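Local coordinates for protein chitinase (Paenibacillus sp. FPU-7, PDB 5GZT) that probably hydrolyses chitin and chitodextrins at random internal beta-1,4 linkages between N-acetylglucosamine units, as a glycoside hydrolase of family 18, at residues L767-G772 with M1112-S1117; D1091-L1096 with S1121-G1126; T1051-V1056 with S1117-G1122. One frame throughout, in Å; residues are numbered along the deposited sequence.

Contact 1: residues L767-G772 with M1112-S1117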
# COMPACT_ATOMS: atom_id res chain seq x y z
N LEU B 767 34.31 -26.12 -19.54
CA LEU B 767 35.51 -26.27 -18.68
C LEU B 767 35.20 -27.22 -17.55
O LEU B 767 34.22 -27.03 -16.84
CB LEU B 767 35.90 -24.88 -18.16
CG LEU B 767 37.19 -24.83 -17.36
CD1 LEU B 767 37.87 -23.44 -17.48
CD2 LEU B 767 36.97 -25.20 -15.92
N GLY B 768 36.03 -28.26 -17.39
CA GLY B 768 35.91 -29.15 -16.30
C GLY B 768 37.06 -29.01 -15.36
O GLY B 768 38.23 -28.97 -15.80
N TYR B 769 36.76 -28.90 -14.08
CA TYR B 769 37.77 -29.05 -13.06
C TYR B 769 38.12 -30.53 -12.93
O TYR B 769 37.22 -31.37 -12.85
CB TYR B 769 37.32 -28.55 -11.71
CG TYR B 769 37.56 -27.08 -11.46
CD1 TYR B 769 38.76 -26.65 -10.92
CD2 TYR B 769 36.60 -26.12 -11.77
CE1 TYR B 769 38.98 -25.30 -10.67
CE2 TYR B 769 36.82 -24.77 -11.55
CZ TYR B 769 38.01 -24.35 -10.99
OH TYR B 769 38.28 -23.01 -10.76
N VAL B 770 39.40 -30.84 -12.99
CA VAL B 770 39.95 -32.18 -12.89
C VAL B 770 40.83 -32.24 -11.60
O VAL B 770 41.82 -31.55 -11.47
CB VAL B 770 40.74 -32.54 -14.12
CG1 VAL B 770 41.41 -33.86 -13.92
CG2 VAL B 770 39.80 -32.54 -15.37
N PRO B 771 40.39 -33.00 -10.59
CA PRO B 771 41.04 -33.03 -9.31
C PRO B 771 42.34 -33.81 -9.43
O PRO B 771 42.38 -34.91 -9.98
CB PRO B 771 40.04 -33.74 -8.44
CG PRO B 771 39.20 -34.53 -9.32
CD PRO B 771 39.14 -33.78 -10.62
N GLY B 772 43.42 -33.20 -8.93
CA GLY B 772 44.73 -33.80 -8.98
C GLY B 772 44.99 -34.91 -7.94
O GLY B 772 46.02 -35.57 -8.00
N MET B 1112 31.28 -24.17 -16.76
CA MET B 1112 32.26 -24.83 -16.04
C MET B 1112 31.60 -25.75 -15.04
O MET B 1112 30.46 -25.47 -14.56
CB MET B 1112 32.95 -23.71 -15.27
CG MET B 1112 33.68 -24.01 -14.07
SD MET B 1112 32.98 -24.20 -12.46
CE MET B 1112 32.72 -22.63 -11.69
N PHE B 1113 32.29 -26.81 -14.62
CA PHE B 1113 31.75 -27.55 -13.49
C PHE B 1113 32.85 -28.07 -12.58
O PHE B 1113 33.97 -28.26 -13.04
CB PHE B 1113 30.89 -28.74 -13.98
CG PHE B 1113 31.65 -29.69 -14.84
CD1 PHE B 1113 31.74 -29.52 -16.19
CD2 PHE B 1113 32.32 -30.76 -14.28
CE1 PHE B 1113 32.51 -30.37 -16.96
CE2 PHE B 1113 33.09 -31.61 -15.07
CZ PHE B 1113 33.19 -31.43 -16.38
N TRP B 1114 32.47 -28.28 -11.32
CA TRP B 1114 33.27 -28.91 -10.30
C TRP B 1114 32.55 -30.21 -9.86
O TRP B 1114 31.42 -30.09 -9.36
CB TRP B 1114 33.42 -27.98 -9.11
CG TRP B 1114 34.21 -28.58 -7.99
CD1 TRP B 1114 33.78 -29.58 -7.12
CD2 TRP B 1114 35.58 -28.32 -7.64
NE1 TRP B 1114 34.81 -29.95 -6.28
CE2 TRP B 1114 35.90 -29.17 -6.54
CE3 TRP B 1114 36.55 -27.42 -8.11
CZ2 TRP B 1114 37.12 -29.15 -5.94
CZ3 TRP B 1114 37.82 -27.43 -7.52
CH2 TRP B 1114 38.08 -28.26 -6.44
N ASP B 1115 33.14 -31.40 -9.98
CA ASP B 1115 34.38 -31.70 -10.67
C ASP B 1115 34.21 -33.00 -11.40
O ASP B 1115 33.17 -33.69 -11.23
CB ASP B 1115 35.65 -31.63 -9.82
CG ASP B 1115 35.96 -32.89 -8.97
OD1 ASP B 1115 35.55 -34.04 -9.32
OD2 ASP B 1115 36.67 -32.66 -7.95
N TYR B 1116 35.17 -33.27 -12.26
CA TYR B 1116 35.07 -34.37 -13.21
C TYR B 1116 34.87 -35.74 -12.49
O TYR B 1116 34.22 -36.61 -13.04
CB TYR B 1116 36.29 -34.46 -14.09
CG TYR B 1116 35.96 -35.06 -15.44
CD1 TYR B 1116 35.86 -36.46 -15.64
CD2 TYR B 1116 35.68 -34.24 -16.50
CE1 TYR B 1116 35.52 -36.99 -16.91
CE2 TYR B 1116 35.34 -34.75 -17.71
CZ TYR B 1116 35.22 -36.12 -17.93
OH TYR B 1116 34.90 -36.51 -19.20
N SER B 1117 35.45 -35.91 -11.29
CA SER B 1117 35.46 -37.21 -10.61
C SER B 1117 34.09 -37.56 -10.02
O SER B 1117 33.87 -38.73 -9.64
CB SER B 1117 36.50 -37.21 -9.51
OG SER B 1117 36.08 -36.34 -8.44
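Leu767 lies beside Met1112 in parallel strands, CD2 4.0 Å from Met1112 CG, and its carbonyl O accepts from Phe1113 N. Gly768 CA follows over the face of the Phe1113 ring, a CH-pi contact 3.8 Å from the centroid; a CB there would run into Phe1113 CZ, so glycine suits the place. Next, Tyr769 N donates to Phe1113 O at 3.0 Å, nearly straight (173°). Strands 765-771 and 1110-1114 are the first and last of the TIM barrel of this family 18 module, and their pairing closes it. Chi1 (-88°) sets Tyr769 CG anti to its carbonyl carbon, 3.5 Å from Trp1114 CE3, which lies over one ring face, the planes inclined at 50°; Met1112 SD meets the ring edge in a Met-aromatic contact, and the Tyr769 hydroxyl is hydrogen-bonded to Asp893, in the DxxDxDxE signature. A cis peptide joins Trp1114 to Asp1115, as in family 18 relatives; the strand stops at Trp1114, yet Tyr769 O still receives Tyr1116 N at 2.9 Å. Val770 CG2 approaches Tyr1116 CB. Pro771 CG, on a rigid ring, packs 3.4 Å from Asp1115 OD2; Asp1115 OD1 accepts from Ser1117 N, an Asx turn, and also from Ser1117 OG.

Contact 2: residues D1091-L1096 with S1121-G1126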
# COMPACT_ATOMS: atom_id res chain seq x y z
N ASP B 1091 22.61 -30.22 -8.54
CA ASP B 1091 22.39 -30.07 -9.99
C ASP B 1091 22.20 -31.42 -10.58
O ASP B 1091 22.94 -32.30 -10.24
CB ASP B 1091 23.61 -29.44 -10.77
CG ASP B 1091 23.56 -27.91 -10.85
OD1 ASP B 1091 22.43 -27.37 -11.01
OD2 ASP B 1091 24.63 -27.26 -10.60
N ASP B 1092 21.32 -31.54 -11.58
CA ASP B 1092 21.18 -32.79 -12.37
C ASP B 1092 21.21 -32.54 -13.84
O ASP B 1092 21.58 -31.41 -14.26
CB ASP B 1092 19.92 -33.59 -11.95
CG ASP B 1092 18.60 -32.99 -12.46
OD1 ASP B 1092 18.61 -31.89 -13.08
OD2 ASP B 1092 17.55 -33.63 -12.18
N GLU B 1093 20.85 -33.53 -14.65
CA GLU B 1093 20.93 -33.31 -16.07
C GLU B 1093 20.02 -32.20 -16.59
O GLU B 1093 20.37 -31.53 -17.57
CB GLU B 1093 20.64 -34.57 -16.89
CG GLU B 1093 21.64 -35.68 -16.73
CD GLU B 1093 20.95 -37.02 -16.93
OE1 GLU B 1093 20.31 -37.44 -15.98
OE2 GLU B 1093 21.00 -37.58 -18.02
N GLU B 1094 18.89 -32.00 -15.95
CA GLU B 1094 17.94 -31.01 -16.38
C GLU B 1094 18.45 -29.62 -15.97
O GLU B 1094 18.38 -28.64 -16.75
CB GLU B 1094 16.54 -31.25 -15.73
CG GLU B 1094 15.42 -30.86 -16.70
CD GLU B 1094 14.00 -30.83 -16.12
OE1 GLU B 1094 13.78 -31.40 -15.03
OE2 GLU B 1094 13.13 -30.14 -16.72
N SER B 1095 18.85 -29.46 -14.73
CA SER B 1095 19.30 -28.15 -14.31
C SER B 1095 20.57 -27.73 -15.07
O SER B 1095 20.72 -26.56 -15.40
CB SER B 1095 19.49 -28.04 -12.83
OG SER B 1095 20.57 -28.83 -12.38
N LEU B 1096 21.43 -28.67 -15.44
CA LEU B 1096 22.65 -28.31 -16.16
C LEU B 1096 22.34 -27.93 -17.58
O LEU B 1096 22.97 -27.02 -18.14
CB LEU B 1096 23.70 -29.43 -16.11
CG LEU B 1096 24.22 -29.62 -14.71
CD1 LEU B 1096 25.01 -30.93 -14.62
CD2 LEU B 1096 25.13 -28.50 -14.27
N SER B 1121 29.29 -41.58 -14.47
CA SER B 1121 28.38 -41.89 -15.56
C SER B 1121 28.57 -41.10 -16.80
O SER B 1121 28.11 -41.51 -17.84
CB SER B 1121 26.91 -41.75 -15.10
OG SER B 1121 26.43 -40.38 -15.05
N GLY B 1122 29.21 -39.91 -16.74
CA GLY B 1122 29.32 -39.07 -17.92
C GLY B 1122 28.02 -38.35 -18.28
O GLY B 1122 28.02 -37.54 -19.22
N LYS B 1123 26.96 -38.56 -17.51
CA LYS B 1123 25.68 -37.97 -17.85
C LYS B 1123 25.58 -36.47 -17.54
O LYS B 1123 24.94 -35.78 -18.31
CB LYS B 1123 24.52 -38.67 -17.12
CG LYS B 1123 24.30 -40.13 -17.57
CD LYS B 1123 23.08 -40.75 -16.88
CE LYS B 1123 22.86 -42.16 -17.42
NZ LYS B 1123 21.42 -42.52 -17.28
N LEU B 1124 26.14 -36.03 -16.41
CA LEU B 1124 26.14 -34.58 -16.07
C LEU B 1124 26.85 -33.78 -17.17
O LEU B 1124 26.27 -32.82 -17.78
CB LEU B 1124 26.64 -34.33 -14.64
CG LEU B 1124 25.75 -34.95 -13.54
CD1 LEU B 1124 26.07 -34.43 -12.14
CD2 LEU B 1124 24.24 -34.74 -13.78
N LEU B 1125 28.01 -34.27 -17.56
CA LEU B 1125 28.80 -33.63 -18.63
C LEU B 1125 28.06 -33.73 -19.94
O LEU B 1125 27.97 -32.74 -20.68
CB LEU B 1125 30.18 -34.24 -18.73
CG LEU B 1125 31.03 -33.91 -19.93
CD1 LEU B 1125 31.29 -32.43 -20.03
CD2 LEU B 1125 32.34 -34.67 -19.87
N GLY B 1126 27.46 -34.88 -20.21
CA GLY B 1126 26.76 -35.07 -21.48
C GLY B 1126 25.57 -34.09 -21.62
O GLY B 1126 25.31 -33.60 -22.67
O HOH W 1 23.18 -36.55 -20.04
O HOH W 2 19.57 -40.12 -15.79
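Leu1124 and Glu1093 bring together the first turns of two helices in the outer wall of the TIM barrel, 1093-1106 and 1123-1133, which come just before and just after strand 1110-1114 in the chain. No direct hydrogen bond joins the two segments; apolar packing on the inner side and two waters on the outer side join them. Leu1124 is the buried residue between them. Its CD2 methyl sits against the start of the other helix, 3.7 Å from Glu1093 N, and its CB meets Leu1096 CD1 at 3.8 Å, so two branched apolar side chains pack between the helix starts, as buried leucines suit. In Glu1093, chi1 (-65°) sets CG anti to the carbonyl carbon, 4.0 Å from Leu1124 CD2; the chain beyond it is extended and crosses Lys1123 obliquely, with OE2 3.8 Å from Lys1123 CB. The two charges do not pair directly, as Glu1093 OE2 and Lys1123 NZ remain 5.0 Å apart. Instead one water donates to both Glu1093 OE2 and Lys1123 O, and a second donates to OE1 while weakly accepting from NZ. An alanine here would probably leave both waters without their carboxylate partner and Lys1123 CB without its cover on this side. The glutamate's own helix is held by a capping box: Asp1092, whose OD2 also forms a salt bridge with Arg1066, receives Ser1095 N on OD1, and Asp1092 N returns a bond to Ser1095 OG. That hydroxyl in turn donates a hydrogen bond to Asp1091 OD1, Ser1095 OG and the carboxylate oxygen 2.7 Å apart.

Contact 3: residues T1051-V1056 with S1117-G1122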
# COMPACT_ATOMS: atom_id res chain seq x y z
N THR B 1051 28.44 -36.67 -3.50
CA THR B 1051 28.65 -36.40 -4.87
C THR B 1051 27.49 -36.97 -5.65
O THR B 1051 26.69 -37.78 -5.10
CB THR B 1051 29.88 -37.14 -5.33
OG1 THR B 1051 29.72 -38.54 -5.11
CG2 THR B 1051 31.10 -36.68 -4.54
N TYR B 1052 27.37 -36.60 -6.92
CA TYR B 1052 26.36 -37.22 -7.75
C TYR B 1052 26.49 -38.77 -7.69
O TYR B 1052 25.48 -39.48 -7.60
CB TYR B 1052 26.39 -36.73 -9.17
CG TYR B 1052 25.22 -37.20 -10.02
CD1 TYR B 1052 23.96 -36.59 -9.89
CD2 TYR B 1052 25.37 -38.24 -10.97
CE1 TYR B 1052 22.88 -37.00 -10.67
CE2 TYR B 1052 24.30 -38.65 -11.76
CZ TYR B 1052 23.06 -38.02 -11.61
OH TYR B 1052 22.00 -38.38 -12.39
N ASN B 1053 27.71 -39.29 -7.68
CA ASN B 1053 27.86 -40.75 -7.57
C ASN B 1053 27.23 -41.30 -6.25
O ASN B 1053 26.68 -42.39 -6.22
CB ASN B 1053 29.32 -41.14 -7.46
CG ASN B 1053 30.15 -40.74 -8.62
OD1 ASN B 1053 29.83 -40.99 -9.81
ND2 ASN B 1053 31.30 -40.18 -8.28
N ASP B 1054 27.44 -40.61 -5.14
CA ASP B 1054 26.78 -40.97 -3.93
C ASP B 1054 25.26 -40.91 -4.13
O ASP B 1054 24.53 -41.82 -3.66
CB ASP B 1054 27.17 -40.08 -2.76
CG ASP B 1054 28.65 -40.18 -2.40
OD1 ASP B 1054 29.23 -41.19 -2.75
OD2 ASP B 1054 29.21 -39.22 -1.80
N LEU B 1055 24.77 -39.88 -4.83
CA LEU B 1055 23.35 -39.74 -5.02
C LEU B 1055 22.86 -40.96 -5.74
O LEU B 1055 21.81 -41.54 -5.33
CB LEU B 1055 22.93 -38.47 -5.77
CG LEU B 1055 23.22 -37.13 -5.11
CD1 LEU B 1055 22.59 -36.04 -5.97
CD2 LEU B 1055 22.65 -37.11 -3.69
N VAL B 1056 23.61 -41.38 -6.74
CA VAL B 1056 23.20 -42.49 -7.56
C VAL B 1056 23.12 -43.78 -6.74
O VAL B 1056 22.12 -44.45 -6.78
CB VAL B 1056 24.10 -42.68 -8.79
CG1 VAL B 1056 23.89 -44.07 -9.46
CG2 VAL B 1056 23.80 -41.59 -9.78
N SER B 1117 35.45 -35.91 -11.29
CA SER B 1117 35.46 -37.21 -10.61
C SER B 1117 34.09 -37.56 -10.02
O SER B 1117 33.87 -38.73 -9.64
CB SER B 1117 36.50 -37.21 -9.51
OG SER B 1117 36.08 -36.34 -8.44
N GLN B 1118 33.16 -36.57 -9.93
CA GLN B 1118 32.00 -36.72 -9.06
C GLN B 1118 30.81 -37.38 -9.74
O GLN B 1118 29.80 -37.55 -9.06
CB GLN B 1118 31.63 -35.40 -8.37
CG GLN B 1118 32.74 -34.87 -7.50
CD GLN B 1118 32.41 -33.53 -6.91
OE1 GLN B 1118 31.81 -32.65 -7.57
NE2 GLN B 1118 32.73 -33.37 -5.64
N ASP B 1119 30.95 -37.78 -11.02
CA ASP B 1119 29.90 -38.39 -11.83
C ASP B 1119 30.56 -39.29 -12.85
O ASP B 1119 30.77 -38.90 -14.03
CB ASP B 1119 28.94 -37.41 -12.55
CG ASP B 1119 28.02 -38.16 -13.54
OD1 ASP B 1119 27.70 -39.35 -13.22
OD2 ASP B 1119 27.66 -37.63 -14.66
N ILE B 1120 30.79 -40.55 -12.43
CA ILE B 1120 31.46 -41.55 -13.29
C ILE B 1120 30.53 -42.07 -14.42
O ILE B 1120 30.99 -42.80 -15.30
CB ILE B 1120 32.07 -42.74 -12.51
CG1 ILE B 1120 30.98 -43.49 -11.67
CG2 ILE B 1120 33.19 -42.24 -11.60
CD1 ILE B 1120 31.23 -44.97 -11.42
N SER B 1121 29.29 -41.58 -14.47
CA SER B 1121 28.38 -41.89 -15.56
C SER B 1121 28.57 -41.10 -16.80
O SER B 1121 28.11 -41.51 -17.84
CB SER B 1121 26.91 -41.75 -15.10
OG SER B 1121 26.43 -40.38 -15.05
N GLY B 1122 29.21 -39.91 -16.74
CA GLY B 1122 29.32 -39.07 -17.92
C GLY B 1122 28.02 -38.35 -18.28
O GLY B 1122 28.02 -37.54 -19.22
O HOH W 3 27.38 -41.24 -11.14
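Asn1053, in the first turn of helix 1052-1058, binds the loop that follows the last barrel strand, making this a polar helix-to-loop contact at the rim of the TIM barrel. The helix belongs to the region between strands 1015-1020 and 1110-1114, whose antiparallel strands (1024-1026, 1065-1069, 1074-1079, 1086-1089) are consistent with the alpha+beta insertion domain of many family 18 chitinases. Asn1053 makes three hydrogen bonds to the loop. Its backbone N donates to Gln1118 O at 3.0 Å, while the side-chain amide works in both directions. Chi1 (-61°) puts CG anti to the carbonyl carbon, and chi2 (-50°) turns the amide so that ND2 and OD1 meet the loop: ND2 donates to Ser1117 O at 3.2 Å, with that oxygen in the amide plane, and OD1 takes Ile1120 N on a lone pair, at 2.8 Å and nearly straight. Asparagine suits the place because it offers a donor and an acceptor at once, satisfying a carbonyl and an N-H of a loop that has no regular strand or helix. A water donating to both Asn1053 OD1 and Asp1119 OD1 adds a further bridge. Van der Waals contacts surround these bonds. Thr1051 CG2 rests 3.8 Å from Gln1118 CG, and Tyr1052 lies side by side with Asp1119, its CD2 3.4 Å from Asp1119 OD1 and the ring and carboxylate planes 74° apart. Thr1051 and Asp1054 form a capping box, Asp1054 N bound to Thr1051 OG1 and Thr1051 N to Asp1054 OD2. Asp1119 OD1 receives Ser1121 N from above the carboxylate plane, and OD2 takes Leu1124 N. The loop is thus an Asx turn within a type I beta turn ending at Gly1122, whose positive phi favours glycine, the lead-in to the closing helix of a beta/alpha barrel.

From the N terminus, 767-772 comes first, and contact 1 brings it to 1112-1117 some 340 residues later. Within that span lie 1051-1056 and then 1091-1096, each of which reaches a partner beyond the final strand: contact 3 closes a loop of about 60 residues at 1117-1122, contact 2 a loop of about 25 at 1121-1126. Contact 1 therefore crosses both of the others and shares Ser1117 with contact 3, while contacts 2 and 3 end on the same stretch, sharing Ser1121 and Gly1122. Phe1113 and Tyr1116 pack on Leu1125, and Tyr1052 on Leu1124, which ties the closing strand pair, the wall helices and the helix 1052-1058 together around the last helix.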